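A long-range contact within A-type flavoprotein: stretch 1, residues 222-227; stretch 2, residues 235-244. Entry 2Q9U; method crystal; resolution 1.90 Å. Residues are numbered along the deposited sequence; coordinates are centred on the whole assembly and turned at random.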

# COMPACT_ATOMS: atom_id res chain seq x y z
N GLU A 222 20.43 26.84 -32.04
CA GLU A 222 20.96 27.17 -30.73
C GLU A 222 19.85 27.09 -29.66
O GLU A 222 18.79 27.71 -29.81
CB GLU A 222 21.56 28.60 -30.73
CG GLU A 222 22.15 29.02 -29.39
CD GLU A 222 22.65 30.46 -29.37
OE1 GLU A 222 22.71 31.10 -30.44
OE2 GLU A 222 22.97 30.96 -28.27
N ILE A 223 20.11 26.36 -28.59
CA ILE A 223 19.16 26.28 -27.47
C ILE A 223 19.82 26.76 -26.16
O ILE A 223 20.81 26.16 -25.71
CB ILE A 223 18.66 24.81 -27.33
CG1 ILE A 223 17.87 24.40 -28.60
CG2 ILE A 223 17.81 24.64 -26.06
CD1 ILE A 223 17.78 22.89 -28.85
N LYS A 224 19.30 27.82 -25.54
CA LYS A 224 19.79 28.25 -24.22
C LYS A 224 18.92 27.68 -23.10
O LYS A 224 19.39 27.58 -21.98
CB LYS A 224 19.77 29.79 -24.05
CG LYS A 224 20.70 30.54 -25.01
CD LYS A 224 21.17 31.90 -24.44
CE LYS A 224 20.07 32.69 -23.77
NZ LYS A 224 20.27 34.20 -23.80
N TYR A 225 17.65 27.38 -23.40
CA TYR A 225 16.70 26.92 -22.39
C TYR A 225 15.85 25.77 -22.89
O TYR A 225 15.31 25.84 -24.01
CB TYR A 225 15.73 28.06 -21.99
CG TYR A 225 16.44 29.30 -21.48
CD1 TYR A 225 17.07 29.29 -20.24
CD2 TYR A 225 16.52 30.47 -22.27
CE1 TYR A 225 17.74 30.42 -19.74
CE2 TYR A 225 17.18 31.65 -21.77
CZ TYR A 225 17.79 31.59 -20.51
OH TYR A 225 18.44 32.69 -20.00
N ILE A 226 15.70 24.72 -22.08
CA ILE A 226 14.72 23.68 -22.42
C ILE A 226 13.63 23.68 -21.35
O ILE A 226 13.88 23.32 -20.18
CB ILE A 226 15.36 22.28 -22.56
CG1 ILE A 226 16.46 22.29 -23.63
CG2 ILE A 226 14.28 21.26 -22.92
CD1 ILE A 226 17.32 20.98 -23.61
N LEU A 227 12.46 24.14 -21.74
CA LEU A 227 11.32 24.20 -20.82
C LEU A 227 10.45 22.98 -21.09
O LEU A 227 9.79 22.87 -22.12
CB LEU A 227 10.53 25.50 -20.98
CG LEU A 227 11.25 26.86 -20.90
CD1 LEU A 227 10.24 28.00 -20.72
CD2 LEU A 227 12.40 26.98 -19.91
N ARG A 235 18.80 24.71 -18.06
CA ARG A 235 19.66 25.76 -18.57
C ARG A 235 21.15 25.48 -18.18
O ARG A 235 21.42 24.60 -17.48
CB ARG A 235 19.19 27.13 -18.07
CG ARG A 235 19.46 27.34 -16.59
CD ARG A 235 18.76 28.49 -15.97
NE ARG A 235 18.74 28.50 -14.52
CZ ARG A 235 18.27 29.48 -13.79
NH1 ARG A 235 17.82 30.56 -14.33
NH2 ARG A 235 18.29 29.40 -12.51
N GLY A 236 22.05 26.26 -18.72
CA GLY A 236 23.45 26.10 -18.46
C GLY A 236 24.06 24.72 -18.50
O GLY A 236 23.69 23.89 -19.28
N ASP A 237 24.97 24.47 -17.57
CA ASP A 237 25.61 23.19 -17.43
C ASP A 237 24.65 22.02 -17.25
O ASP A 237 24.87 20.98 -17.83
CB ASP A 237 26.66 23.15 -16.32
CG ASP A 237 27.79 24.14 -16.53
OD1 ASP A 237 28.13 24.44 -17.65
OD2 ASP A 237 28.33 24.59 -15.56
N ALA A 238 23.64 22.19 -16.39
CA ALA A 238 22.73 21.07 -16.15
C ALA A 238 22.02 20.66 -17.44
O ALA A 238 21.78 19.47 -17.67
CB ALA A 238 21.71 21.44 -15.08
N MET A 239 21.69 21.64 -18.27
CA MET A 239 21.14 21.37 -19.59
C MET A 239 22.05 20.49 -20.46
O MET A 239 21.58 19.58 -21.15
CB MET A 239 20.80 22.68 -20.30
CG MET A 239 20.12 22.49 -21.69
SD MET A 239 19.84 24.07 -22.51
CE MET A 239 21.48 24.81 -22.60
N GLY A 240 23.36 20.76 -20.39
CA GLY A 240 24.39 19.95 -21.08
C GLY A 240 24.37 18.48 -20.66
O GLY A 240 24.45 17.58 -21.50
N LEU A 241 24.23 18.25 -19.36
CA LEU A 241 24.12 16.89 -18.80
C LEU A 241 22.89 16.13 -19.31
O LEU A 241 22.95 14.94 -19.64
CB LEU A 241 24.06 16.98 -17.26
CG LEU A 241 25.29 17.53 -16.52
CD1 LEU A 241 25.09 17.42 -14.99
CD2 LEU A 241 26.57 16.78 -16.96
N ALA A 242 21.76 16.83 -19.33
CA ALA A 242 20.51 16.23 -19.75
C ALA A 242 20.63 15.79 -21.23
O ALA A 242 20.28 14.66 -21.58
CB ALA A 242 19.39 17.22 -19.57
N ILE A 243 21.09 16.72 -22.06
CA ILE A 243 21.30 16.45 -23.49
C ILE A 243 22.27 15.28 -23.68
O ILE A 243 21.98 14.38 -24.49
CB ILE A 243 21.79 17.70 -24.25
CG1 ILE A 243 20.67 18.75 -24.30
CG2 ILE A 243 22.20 17.33 -25.68
CD1 ILE A 243 21.14 20.15 -24.70
N ALA A 244 23.37 15.30 -22.93
CA ALA A 244 24.40 14.22 -23.02
C ALA A 244 23.85 12.83 -22.68
O ALA A 244 24.21 11.84 -23.34
CB ALA A 244 25.59 14.53 -22.17
O HOH W 1 21.57 28.27 -20.83
O HOH W 2 18.01 32.44 -16.75

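A helix laid against a strand often finds no direct polar partner there, and its contact must then be built from apolar side chains, with water serving the backbone groups at the margin. The packing of residues 235-244 against residues 222-227 in this A-type flavoprotein is a compact example. Strand 225-227 and the helix approach to 9.3 Å between axes, their N-to-C directions 67° apart. No direct hydrogen bond joins the two stretches, and together they bury a modest 280 Å².

The contact opens at Arg 235, where the backbones come closest: its CA lies 5.0 Å from the CA of Tyr 225. The two side chains leave their backbones on the same face, and the CB of Arg 235 rests 3.7 Å from CD1 of Tyr 225, an oblique approach to the ring that is van der Waals in character. The arginine side chain then leads away from the contact. Its NE and NH2 are hydrogen-bonded elsewhere in the structure, while NH1 makes a weak bond of 3.1 Å to water 2, which also lies 3.3 Å from Tyr 225 OH in a hydrogen bond, so that a water links the two polar ends.

Gly 236 follows with a positive phi of 45°, a conformation that favours glycine. Its N is 4.4 Å from Lys 224 O, too far for a direct bond, and water 1 fills the gap: it donates to Lys 224 O at 2.6 Å and accepts from Gly 236 N at 3.0 Å. Both backbone groups are thereby satisfied across the seam.

Asp 237 and Ala 238 make no contact, but one turn beyond Arg 235, whose O accepts a 3.1 Å hydrogen bond from Met 239 N, the helix presents its principal contact residue. Met 239 points toward stretch 1 and has the largest covered area of either stretch. The CE methyl lies 3.5 Å from both Ile 223 O and Lys 224 O, SD lies 4.1 Å from Ile 223 CG2, and CG packs 3.7 Å from Ile 226 CD1. An unbranched thioether can thus touch backbone and aliphatic groups alike without requiring a polar partner.

One further turn on, tied by Ile 243 N to Met 239 O at 3.0 Å, Ile 243 closes the contact: its CD1 meets Ile 226 CD1 at 4.1 Å. The i, i+4 spacing of Met 239 and Ile 243 lets both reach the same isoleucine methyl.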